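Local atomic coordinates of hemolysin BL lytic component L1 (Bacillus cereus, PDB entry 7NMQ), a protein that serves as lytic component L1 of the three-part enterotoxin hemolysin BL, which probably lyses host cells as an alpha-helical pore-forming toxin. Residues S19-M24 against K359-K364; E112-L117 against D320-I325. All blocks are in the same frame, centred on the assembly; numbering follows the deposited sequence.

Contact 1 of 2, residues S19-M24 against K359-K364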
loop_
_atom_site.group_PDB
_atom_site.type_symbol
_atom_site.label_atom_id
_atom_site.label_comp_id
_atom_site.label_asym_id
_atom_site.label_seq_id
_atom_site.Cartn_x
_atom_site.Cartn_y
_atom_site.Cartn_z
ATOM N N SER A 19 0.049 -4.716 -0.668
ATOM C CA SER A 19 -0.221 -4.185 -2.021
ATOM C C SER A 19 -0.290 -2.661 -1.981
ATOM O O SER A 19 0.157 -2.029 -2.947
ATOM C CB SER A 19 -1.458 -4.798 -2.624
ATOM O OG SER A 19 -2.649 -4.149 -2.186
ATOM N N HIS A 20 -0.866 -2.083 -0.936
ATOM C CA HIS A 20 -0.954 -0.615 -0.850
ATOM C C HIS A 20 0.432 -0.034 -0.583
ATOM O O HIS A 20 0.711 1.054 -1.083
ATOM C CB HIS A 20 -1.941 -0.149 0.210
ATOM C CG HIS A 20 -3.305 -0.727 0.066
ATOM N ND1 HIS A 20 -3.921 -0.851 -1.159
ATOM C CD2 HIS A 20 -4.173 -1.189 1.004
ATOM C CE1 HIS A 20 -5.124 -1.400 -0.971
ATOM N NE2 HIS A 20 -5.296 -1.587 0.345
ATOM N N ILE A 21 1.234 -0.697 0.246
ATOM C CA ILE A 21 2.608 -0.226 0.530
ATOM C C ILE A 21 3.392 -0.205 -0.780
ATOM O O ILE A 21 4.093 0.767 -1.016
ATOM C CB ILE A 21 3.305 -1.106 1.596
ATOM C CG1 ILE A 21 2.668 -0.865 2.960
ATOM C CG2 ILE A 21 4.787 -0.867 1.665
ATOM C CD1 ILE A 21 3.089 -1.880 3.991
ATOM N N LEU A 22 3.324 -1.245 -1.573
ATOM C CA LEU A 22 4.039 -1.273 -2.875
ATOM C C LEU A 22 3.614 -0.087 -3.741
ATOM O O LEU A 22 4.511 0.621 -4.295
ATOM C CB LEU A 22 3.775 -2.597 -3.593
ATOM C CG LEU A 22 4.386 -2.670 -5.000
ATOM C CD1 LEU A 22 5.902 -2.662 -4.911
ATOM C CD2 LEU A 22 3.894 -3.916 -5.708
ATOM N N VAL A 23 2.316 0.149 -3.846
ATOM C CA VAL A 23 1.800 1.223 -4.728
ATOM C C VAL A 23 2.267 2.577 -4.182
ATOM O O VAL A 23 2.736 3.420 -4.970
ATOM C CB VAL A 23 0.285 1.141 -4.866
ATOM C CG1 VAL A 23 -0.280 2.397 -5.470
ATOM C CG2 VAL A 23 -0.105 -0.150 -5.592
ATOM N N MET A 24 2.178 2.808 -2.878
ATOM C CA MET A 24 2.644 4.079 -2.288
ATOM C C MET A 24 4.133 4.234 -2.512
ATOM O O MET A 24 4.572 5.373 -2.825
ATOM C CB MET A 24 2.413 4.146 -0.790
ATOM C CG MET A 24 0.997 4.284 -0.444
ATOM S SD MET A 24 0.230 5.816 -0.937
ATOM C CE MET A 24 1.178 7.042 -0.047
ATOM N N LYS A 359 8.916 -5.035 6.911
ATOM C CA LYS A 359 10.256 -4.558 6.487
ATOM C C LYS A 359 10.123 -3.915 5.113
ATOM O O LYS A 359 9.199 -4.254 4.388
ATOM C CB LYS A 359 11.206 -5.744 6.444
ATOM C CG LYS A 359 11.571 -6.251 7.826
ATOM C CD LYS A 359 12.566 -7.337 7.799
ATOM C CE LYS A 359 11.954 -8.693 7.524
ATOM N NZ LYS A 359 12.824 -9.774 8.052
ATOM N N ASP A 360 10.991 -2.964 4.804
ATOM C CA ASP A 360 10.882 -2.327 3.489
ATOM C C ASP A 360 10.864 -3.381 2.393
ATOM O O ASP A 360 11.683 -4.309 2.410
ATOM C CB ASP A 360 12.050 -1.388 3.228
ATOM C CG ASP A 360 11.928 -0.068 3.960
ATOM O OD1 ASP A 360 10.819 0.236 4.449
ATOM O OD2 ASP A 360 12.966 0.643 4.035
ATOM N N ILE A 361 10.048 -3.133 1.376
ATOM C CA ILE A 361 10.203 -3.855 0.096
ATOM C C ILE A 361 11.550 -3.466 -0.503
ATOM O O ILE A 361 11.896 -2.264 -0.544
ATOM C CB ILE A 361 9.043 -3.510 -0.840
ATOM C CG1 ILE A 361 7.693 -3.851 -0.201
ATOM C CG2 ILE A 361 9.241 -4.178 -2.192
ATOM C CD1 ILE A 361 6.575 -3.107 -0.835
ATOM N N ALA A 362 12.334 -4.435 -0.944
ATOM C CA ALA A 362 13.685 -4.152 -1.483
ATOM C C ALA A 362 13.530 -3.607 -2.894
ATOM O O ALA A 362 13.204 -4.377 -3.798
ATOM C CB ALA A 362 14.507 -5.405 -1.442
ATOM N N PHE A 363 13.693 -2.298 -3.010
ATOM C CA PHE A 363 13.889 -1.576 -4.282
ATOM C C PHE A 363 15.385 -1.339 -4.471
ATOM O O PHE A 363 16.165 -1.477 -3.524
ATOM C CB PHE A 363 13.190 -0.219 -4.222
ATOM C CG PHE A 363 11.686 -0.256 -4.370
ATOM C CD1 PHE A 363 10.837 -0.661 -3.359
ATOM C CD2 PHE A 363 11.118 0.223 -5.532
ATOM C CE1 PHE A 363 9.463 -0.630 -3.533
ATOM C CE2 PHE A 363 9.752 0.281 -5.697
ATOM C CZ PHE A 363 8.922 -0.197 -4.717
ATOM N N LYS A 364 15.758 -0.928 -5.671
ATOM C CA LYS A 364 17.146 -0.493 -5.957
ATOM C C LYS A 364 17.499 0.734 -5.113
ATOM O O LYS A 364 16.624 1.625 -4.949
ATOM C CB LYS A 364 17.243 -0.227 -7.453
ATOM C CG LYS A 364 17.159 -1.520 -8.235
ATOM C CD LYS A 364 16.826 -1.405 -9.698
ATOM C CE LYS A 364 16.453 -2.763 -10.252
ATOM N NZ LYS A 364 17.525 -3.761 -9.968
#
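Ile-361 and Phe-363, in the C-terminal tail that follows helix 330-357, pack on Ile-21 and Leu-22 of helix 10-33 in a small, purely apolar contact near the middle of the molecule. About 162 Å² is buried, counting both sides. No hydrogen bond crosses between 19-24 and 359-364.

The tail runs extended here, and its alternate residues Ile-361 and Phe-363 face the helix. Ile-361 does most of the touching, and it does so with one atom. CG1 lies beside the backbone N and anti to the carbonyl carbon (chi1 -58°), and the extended second torsion (chi2 159°) carries CD1 out to the helix. Ile-361 CD1 meets Leu-22 CA at 3.7 Å. Ile-361 CD1 is also 3.8 Å from Ile-21 CG2 and 4.0 Å from Leu-22 CB. It therefore rests on the helix backbone between two successive side chains. The side chains of Ile-361 and Leu-22 cross at about a right angle.

With Leu-22 CG anti to the backbone N (chi1 175°), the second torsion puts CD1 on the tail side. Leu-22 CD1 lies 3.9 Å from Phe-363 CZ, the far corner of that ring, and approaches it obliquely. Leu-22 CD1 is also 4.2 Å from Ile-361 CD1, so this leucine touches both tail residues. Phe-363 has a further partner on the same helix, Lys-29, in a cation-pi contact.

Beside the apolar patch Asp-360 OD1 is hydrogen-bonded to Gln-78 NE2 of helix 45-103. Away from the tail, His-20 NE2 is bonded to Ser-303 OG of helix 275-325. Leu-22 also touches Phe-191 of helix 173-200, and Ile-21 packs on Lys-74 and Ile-77 of helix 45-103. The tail thus passes obliquely over helix 10-33 where that helix is packed among three others of the bundle.

Contact 2 of 2, residues E112-L117 against D320-I325. With EDO (1,2-ethanediol), chain F.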
loop_
_atom_site.group_PDB
_atom_site.type_symbol
_atom_site.label_atom_id
_atom_site.label_comp_id
_atom_site.label_asym_id
_atom_site.label_seq_id
_atom_site.Cartn_x
_atom_site.Cartn_y
_atom_site.Cartn_z
ATOM N N GLU A 112 -4.789 -16.838 33.520
ATOM C CA GLU A 112 -3.745 -15.791 33.544
ATOM C C GLU A 112 -3.088 -15.720 32.160
ATOM O O GLU A 112 -2.828 -14.604 31.678
ATOM C CB GLU A 112 -2.722 -16.082 34.625
ATOM C CG GLU A 112 -1.889 -14.865 34.956
ATOM C CD GLU A 112 -2.617 -13.800 35.763
ATOM O OE1 GLU A 112 -3.722 -14.066 36.314
ATOM O OE2 GLU A 112 -2.045 -12.733 35.903
ATOM N N GLY A 113 -2.790 -16.863 31.550
ATOM C CA GLY A 113 -2.171 -16.927 30.212
ATOM C C GLY A 113 -3.071 -16.290 29.184
ATOM O O GLY A 113 -2.634 -15.436 28.378
ATOM N N ILE A 114 -4.349 -16.650 29.220
ATOM C CA ILE A 114 -5.301 -16.091 28.220
ATOM C C ILE A 114 -5.438 -14.596 28.466
ATOM O O ILE A 114 -5.484 -13.842 27.473
ATOM C CB ILE A 114 -6.639 -16.844 28.303
ATOM C CG1 ILE A 114 -6.478 -18.306 27.886
ATOM C CG2 ILE A 114 -7.710 -16.117 27.528
ATOM C CD1 ILE A 114 -6.063 -18.541 26.477
ATOM N N ASN A 115 -5.502 -14.165 29.717
ATOM C CA ASN A 115 -5.585 -12.715 30.014
ATOM C C ASN A 115 -4.365 -11.969 29.448
ATOM O O ASN A 115 -4.543 -10.856 28.954
ATOM C CB ASN A 115 -5.771 -12.456 31.508
ATOM C CG ASN A 115 -6.261 -11.055 31.745
ATOM O OD1 ASN A 115 -7.340 -10.711 31.279
ATOM N ND2 ASN A 115 -5.420 -10.232 32.344
ATOM N N ASP A 116 -3.190 -12.523 29.565
ATOM C CA ASP A 116 -1.970 -11.858 29.037
ATOM C C ASP A 116 -2.099 -11.708 27.521
ATOM O O ASP A 116 -1.699 -10.676 26.965
ATOM C CB ASP A 116 -0.692 -12.639 29.301
ATOM C CG ASP A 116 -0.250 -12.611 30.737
ATOM O OD1 ASP A 116 -0.873 -11.864 31.560
ATOM O OD2 ASP A 116 0.735 -13.329 31.036
ATOM N N LEU A 117 -2.617 -12.730 26.849
ATOM C CA LEU A 117 -2.776 -12.659 25.378
ATOM C C LEU A 117 -3.835 -11.606 25.052
ATOM O O LEU A 117 -3.618 -10.854 24.075
ATOM C CB LEU A 117 -3.128 -14.043 24.830
ATOM C CG LEU A 117 -1.979 -15.037 24.943
ATOM C CD1 LEU A 117 -2.446 -16.445 24.628
ATOM C CD2 LEU A 117 -0.817 -14.679 24.035
ATOM N N ASP A 320 -14.342 -14.590 25.638
ATOM C CA ASP A 320 -15.364 -15.649 25.795
ATOM C C ASP A 320 -14.719 -16.872 26.475
ATOM O O ASP A 320 -15.294 -17.410 27.437
ATOM C CB ASP A 320 -15.971 -16.031 24.455
ATOM C CG ASP A 320 -17.144 -16.955 24.588
ATOM O OD1 ASP A 320 -18.102 -16.594 25.306
ATOM O OD2 ASP A 320 -17.045 -18.050 24.026
ATOM N N LEU A 321 -13.537 -17.304 26.028
ATOM C CA LEU A 321 -12.836 -18.419 26.695
ATOM C C LEU A 321 -12.551 -18.026 28.138
ATOM O O LEU A 321 -12.840 -18.816 29.072
ATOM C CB LEU A 321 -11.550 -18.750 25.935
ATOM C CG LEU A 321 -10.677 -19.839 26.585
ATOM C CD1 LEU A 321 -11.477 -21.108 26.905
ATOM C CD2 LEU A 321 -9.460 -20.139 25.703
ATOM N N LEU A 322 -11.945 -16.861 28.359
ATOM C CA LEU A 322 -11.552 -16.453 29.720
ATOM C C LEU A 322 -12.777 -16.518 30.628
ATOM O O LEU A 322 -12.675 -17.071 31.739
ATOM C CB LEU A 322 -11.004 -15.025 29.627
ATOM C CG LEU A 322 -10.581 -14.444 30.959
ATOM C CD1 LEU A 322 -9.346 -15.144 31.484
ATOM C CD2 LEU A 322 -10.346 -12.954 30.829
ATOM N N ASP A 323 -13.900 -16.002 30.171
ATOM C CA ASP A 323 -15.097 -15.861 31.030
ATOM C C ASP A 323 -15.741 -17.212 31.313
ATOM O O ASP A 323 -16.416 -17.308 32.295
ATOM C CB ASP A 323 -16.133 -14.977 30.342
ATOM C CG ASP A 323 -15.778 -13.511 30.352
ATOM O OD1 ASP A 323 -14.799 -13.163 31.076
ATOM O OD2 ASP A 323 -16.443 -12.731 29.605
ATOM N N ASN A 324 -15.545 -18.192 30.449
ATOM C CA ASN A 324 -16.192 -19.511 30.538
ATOM C C ASN A 324 -15.372 -20.462 31.397
ATOM O O ASN A 324 -15.944 -21.450 31.833
ATOM C CB ASN A 324 -16.300 -20.134 29.155
ATOM C CG ASN A 324 -17.366 -19.530 28.275
ATOM O OD1 ASN A 324 -18.049 -18.556 28.637
ATOM N ND2 ASN A 324 -17.478 -20.085 27.080
ATOM N N ILE A 325 -14.079 -20.204 31.621
ATOM C CA ILE A 325 -13.219 -21.228 32.277
ATOM C C ILE A 325 -13.720 -21.524 33.686
ATOM O O ILE A 325 -13.731 -22.709 34.072
ATOM C CB ILE A 325 -11.747 -20.761 32.277
ATOM C CG1 ILE A 325 -11.179 -20.942 30.872
ATOM C CG2 ILE A 325 -10.930 -21.543 33.307
ATOM C CD1 ILE A 325 -9.923 -20.184 30.601
HETATM C C1 EDO F . -8.223 -6.927 29.716
HETATM O O1 EDO F . -8.849 -8.195 29.563
HETATM C C2 EDO F . -6.745 -6.994 29.543
HETATM O O2 EDO F . -6.215 -8.298 29.716
#
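Ile-114 is the first residue of 112-117 to make a close contact with 320-325, and it is buried. Its two branches go to different leucines. CG1 stands beside the backbone N (chi1 -65°), the second torsion bends the branch round (chi2 -63°), and Ile-114 CD1 meets Leu-321 CD2 at 3.8 Å. Leu-321 CD2 is also 4.1 Å from Ile-114 CG1, so that one leucine methyl touches both atoms of the longer branch. The two side chains cross at about a right angle. Ile-114 CG2, the short branch, lies 4.1 Å from Leu-322 CB. Here the two side chains lie alongside each other, pointing opposite ways, and it is the base of Leu-322 that is touched.

Asn-115 sits at the margin. Asn-115 OD1 is 3.8 Å from the Leu-322 CD2 methyl, a van der Waals contact. The same Asn-115 OD1 accepts a hydrogen bond of 3.1 Å from O2 of a 1,2-ethanediol molecule, and a weak one from its O1. The diol probably came from the crystallisation liquor. It is also hydrogen-bonded to Thr-119 OG1, one turn further along the same helix. Leu-117 turns to helix 45-103, where it meets Tyr-87 and Phe-91.

The helix segments run nearly antiparallel, at 157°, with their axes 9.6 Å apart at closest approach. Leu-322 also packs on Lys-111 and Ile-118 of helix 107-154. Leu-321 reaches Ile-336 of helix 330-357 and Leu-5 of the N-terminal loop.

No hydrogen bond links the two segments directly, and the 207 Å² buried between them comes mainly from Ile-114 and Leu-322. The contact is hydrophobic helix packing with a polar margin at Asn-115. In this crystal the carboxamide oxygen accepts hydrogen bonds from the diol. Ile-114, Leu-321 and Leu-322 make the apolar side.

In the fold
The centres of the two contacts are about 37 Å apart, and their nearest atoms about 22 Å, so they do not touch. The centre of contact 1 lies about 7 Å from the centre of the chain. That of contact 2 is about 35 Å out, toward one end of the long helical bundle. In sequence the order is 19-24, 112-117, 320-325 and 359-364, so contact 1 encloses contact 2. Helix 275-325 carries one side of contact 2 and also packs beside helix 10-33 near contact 1. Together the two contacts join early and late parts of the chain at two levels of an elongated bundle, consistent with the ClyA-like family of alpha-helical toxins.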